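Local structure of B-type Cna protein (6FWY) at residues 171-179 against 272-280. The protein is a cell-surface protein of Enterococcus faecium whose thioester domain probably attaches covalently to host targets through an internal thioester bond. Residues are numbered along the deposited sequence; the frame is centred on the assembly and turned at random.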
loop_
_atom_site.group_PDB
_atom_site.type_symbol
_atom_site.label_atom_id
_atom_site.label_comp_id
_atom_site.label_asym_id
_atom_site.label_seq_id
_atom_site.Cartn_x
_atom_site.Cartn_y
_atom_site.Cartn_z
ATOM N N LYS A 171 31.487 -7.472 -31.265
ATOM C CA LYS A 171 32.147 -8.639 -30.676
ATOM C C LYS A 171 31.290 -9.353 -29.593
ATOM O O LYS A 171 31.814 -10.098 -28.759
ATOM C CB LYS A 171 33.499 -8.204 -30.108
ATOM C CG LYS A 171 34.466 -7.827 -31.196
ATOM C CD LYS A 171 35.769 -7.318 -30.621
ATOM C CE LYS A 171 36.880 -7.392 -31.660
ATOM N NZ LYS A 171 38.191 -6.991 -31.071
ATOM N N TYR A 172 29.978 -9.102 -29.588
ATOM C CA TYR A 172 29.106 -9.591 -28.513
ATOM C C TYR A 172 27.851 -10.275 -29.031
ATOM O O TYR A 172 27.266 -9.843 -30.035
ATOM C CB TYR A 172 28.684 -8.424 -27.618
ATOM C CG TYR A 172 29.805 -7.877 -26.789
ATOM C CD1 TYR A 172 30.173 -8.501 -25.606
ATOM C CD2 TYR A 172 30.509 -6.736 -27.183
ATOM C CE1 TYR A 172 31.197 -8.019 -24.822
ATOM C CE2 TYR A 172 31.565 -6.246 -26.413
ATOM C CZ TYR A 172 31.905 -6.894 -25.234
ATOM O OH TYR A 172 32.944 -6.452 -24.451
ATOM N N HIS A 173 27.449 -11.343 -28.326
ATOM C CA HIS A 173 26.066 -11.793 -28.320
ATOM C C HIS A 173 25.341 -10.851 -27.369
ATOM O O HIS A 173 25.803 -10.663 -26.248
ATOM C CB HIS A 173 25.917 -13.226 -27.779
ATOM C CG HIS A 173 26.687 -14.268 -28.534
ATOM N ND1 HIS A 173 26.391 -14.621 -29.833
ATOM C CD2 HIS A 173 27.710 -15.071 -28.145
ATOM C CE1 HIS A 173 27.209 -15.584 -30.220
ATOM N NE2 HIS A 173 28.016 -15.878 -29.212
ATOM N N THR A 174 24.226 -10.260 -27.809
ATOM C CA THR A 174 23.462 -9.296 -26.993
ATOM C C THR A 174 22.058 -9.836 -26.644
ATOM O O THR A 174 21.417 -10.501 -27.457
ATOM C CB THR A 174 23.341 -7.896 -27.651
ATOM O OG1 THR A 174 22.351 -7.907 -28.671
ATOM C CG2 THR A 174 24.672 -7.437 -28.239
ATOM N N PHE A 175 21.603 -9.544 -25.430
ATOM C CA PHE A 175 20.289 -9.960 -24.946
ATOM C C PHE A 175 19.631 -8.762 -24.266
ATOM O O PHE A 175 20.104 -8.290 -23.232
ATOM C CB PHE A 175 20.422 -11.122 -23.952
ATOM C CG PHE A 175 21.148 -12.309 -24.509
ATOM C CD1 PHE A 175 20.458 -13.296 -25.208
ATOM C CD2 PHE A 175 22.527 -12.422 -24.365
ATOM C CE1 PHE A 175 21.134 -14.385 -25.740
ATOM C CE2 PHE A 175 23.215 -13.503 -24.888
ATOM C CZ PHE A 175 22.532 -14.490 -25.579
ATOM N N THR A 176 18.558 -8.253 -24.856
ATOM C CA THR A 176 17.835 -7.107 -24.309
ATOM C C THR A 176 16.602 -7.578 -23.539
ATOM O O THR A 176 15.924 -8.506 -23.953
ATOM C CB THR A 176 17.473 -6.101 -25.418
ATOM O OG1 THR A 176 18.678 -5.720 -26.088
ATOM C CG2 THR A 176 16.786 -4.847 -24.852
ATOM N N TYR A 177 16.335 -6.926 -22.408
ATOM C CA TYR A 177 15.211 -7.238 -21.515
ATOM C C TYR A 177 14.452 -5.959 -21.162
ATOM O O TYR A 177 15.058 -4.910 -21.041
ATOM C CB TYR A 177 15.718 -7.899 -20.228
ATOM C CG TYR A 177 16.444 -9.194 -20.449
ATOM C CD1 TYR A 177 17.811 -9.192 -20.764
ATOM C CD2 TYR A 177 15.787 -10.421 -20.358
ATOM C CE1 TYR A 177 18.497 -10.373 -20.971
ATOM C CE2 TYR A 177 16.465 -11.618 -20.573
ATOM C CZ TYR A 177 17.824 -11.588 -20.882
ATOM O OH TYR A 177 18.528 -12.750 -21.098
ATOM N N LYS A 178 13.131 -6.044 -21.045
ATOM C CA LYS A 178 12.285 -4.947 -20.532
ATOM C C LYS A 178 11.928 -5.153 -19.058
ATOM O O LYS A 178 11.504 -6.238 -18.683
ATOM C CB LYS A 178 10.993 -4.830 -21.353
ATOM C CG LYS A 178 11.264 -4.202 -22.706
ATOM C CD LYS A 178 10.130 -4.306 -23.687
ATOM C CE LYS A 178 10.621 -3.680 -24.977
ATOM N NZ LYS A 178 9.715 -3.919 -26.140
ATOM N N THR A 179 12.090 -4.105 -18.257
ATOM C CA THR A 179 11.638 -4.088 -16.868
ATOM C C THR A 179 10.276 -3.405 -16.804
ATOM O O THR A 179 9.996 -2.504 -17.605
ATOM C CB THR A 179 12.586 -3.335 -15.921
ATOM O OG1 THR A 179 12.652 -1.963 -16.301
ATOM C CG2 THR A 179 13.969 -3.941 -15.938
ATOM N N SER A 272 13.024 -16.186 -13.009
ATOM C CA SER A 272 14.323 -16.585 -13.499
ATOM C C SER A 272 14.367 -16.490 -15.027
ATOM O O SER A 272 13.454 -16.949 -15.704
ATOM C CB SER A 272 14.628 -18.016 -13.061
ATOM O OG SER A 272 15.945 -18.396 -13.466
ATOM N N LEU A 273 15.424 -15.890 -15.550
ATOM C CA LEU A 273 15.634 -15.727 -16.996
ATOM C C LEU A 273 16.913 -16.403 -17.421
ATOM O O LEU A 273 17.845 -16.467 -16.637
ATOM C CB LEU A 273 15.724 -14.239 -17.322
ATOM C CG LEU A 273 14.434 -13.481 -16.999
ATOM C CD1 LEU A 273 14.697 -12.279 -16.119
ATOM C CD2 LEU A 273 13.750 -13.086 -18.295
ATOM N N SER A 274 16.945 -16.914 -18.647
ATOM C CA SER A 274 18.161 -17.472 -19.264
ATOM C C SER A 274 18.501 -16.788 -20.580
ATOM O O SER A 274 17.617 -16.530 -21.385
ATOM C CB SER A 274 18.013 -18.979 -19.546
ATOM O OG SER A 274 17.845 -19.695 -18.346
ATOM N N ALA A 275 19.785 -16.503 -20.772
ATOM C CA ALA A 275 20.338 -16.091 -22.055
ATOM C C ALA A 275 21.115 -17.289 -22.579
ATOM O O ALA A 275 21.868 -17.909 -21.831
ATOM C CB ALA A 275 21.276 -14.888 -21.885
ATOM N N LYS A 276 20.943 -17.607 -23.856
ATOM C CA LYS A 276 21.630 -18.733 -24.485
ATOM C C LYS A 276 22.354 -18.244 -25.741
ATOM O O LYS A 276 21.827 -17.418 -26.462
ATOM C CB LYS A 276 20.612 -19.824 -24.808
ATOM C CG LYS A 276 21.174 -21.041 -25.531
ATOM C CD LYS A 276 20.195 -22.222 -25.512
ATOM C CE LYS A 276 20.194 -23.062 -26.794
ATOM N NZ LYS A 276 21.527 -23.600 -27.207
ATOM N N TRP A 277 23.562 -18.767 -25.996
ATOM C CA TRP A 277 24.349 -18.421 -27.185
ATOM C C TRP A 277 25.147 -19.622 -27.690
ATOM O O TRP A 277 25.458 -20.546 -26.935
ATOM C CB TRP A 277 25.312 -17.265 -26.872
ATOM C CG TRP A 277 26.296 -17.639 -25.823
ATOM C CD1 TRP A 277 27.534 -18.205 -26.017
ATOM C CD2 TRP A 277 26.112 -17.551 -24.408
ATOM N NE1 TRP A 277 28.132 -18.456 -24.808
ATOM C CE2 TRP A 277 27.282 -18.067 -23.801
ATOM C CE3 TRP A 277 25.068 -17.082 -23.588
ATOM C CZ2 TRP A 277 27.447 -18.117 -22.413
ATOM C CZ3 TRP A 277 25.230 -17.133 -22.206
ATOM C CH2 TRP A 277 26.415 -17.642 -21.634
ATOM N N THR A 278 25.511 -19.577 -28.970
ATOM C CA THR A 278 26.363 -20.598 -29.577
ATOM C C THR A 278 27.594 -19.923 -30.180
ATOM O O THR A 278 27.475 -18.932 -30.892
ATOM C CB THR A 278 25.592 -21.429 -30.629
ATOM O OG1 THR A 278 25.050 -20.575 -31.635
ATOM C CG2 THR A 278 24.451 -22.166 -29.981
ATOM N N ARG A 279 28.771 -20.457 -29.871
ATOM C CA ARG A 279 30.027 -19.920 -30.373
ATOM C C ARG A 279 30.138 -20.232 -31.859
ATOM O O ARG A 279 29.941 -21.388 -32.289
ATOM C CB ARG A 279 31.227 -20.551 -29.653
ATOM C CG ARG A 279 32.573 -20.014 -30.099
ATOM C CD ARG A 279 33.686 -20.333 -29.117
ATOM N NE ARG A 279 34.944 -19.730 -29.533
ATOM C CZ ARG A 279 36.100 -19.802 -28.864
ATOM N NH1 ARG A 279 36.196 -20.453 -27.705
ATOM N NH2 ARG A 279 37.190 -19.211 -29.364
ATOM N N ALA A 280 30.499 -19.216 -32.633
ATOM C CA ALA A 280 30.712 -19.371 -34.069
ATOM C C ALA A 280 31.954 -20.214 -34.321
ATOM O O ALA A 280 32.883 -20.269 -33.508
ATOM C CB ALA A 280 30.851 -18.000 -34.744
ATOM O OXT ALA A 280 32.065 -20.873 -35.354
#
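Ala275 CB sits over the centre of the Phe175 ring, 3.5 Å from its centroid, in a CH-pi contact. In a second one, Trp277 CB lies over one face of the His173 ring, displaced toward the rim, with His173 CD2 at 3.5 Å.

Among the aromatic groups, the imidazole of His173 and the five-membered ring of Trp277 are inclined by 27° with centroids 5.1 Å apart, an offset that leaves little stacking. With chi1 at 62° the indole CG is flanked by both N and C of its own backbone, which turns the ring system away from the facing strand. Hydrogen bonds from Trp277 NE1 to Pro229 O and between His173 ND1 and Asp168 OD1 tie down the polar edges of these two buried rings.

At the rim of the Phe175 ring, CZ approaches Lys276 O near the ring plane at 3.1 Å. Farther along, apolar packing brings Leu273 CD2 obliquely to Tyr177 CE2 (3.8 Å). Tyr177 OH makes a van der Waals contact with Ala275 CB at 3.6 Å.

Alternate residues His173, Phe175 and Tyr177 thus point inward from the five-stranded sheet onto Trp277, Ala275 and Leu273 of the other sheet. The two strands approach to 8.3 Å between axes and run roughly antiparallel (155°), forming part of the core between the two facing sheets of a beta sandwich.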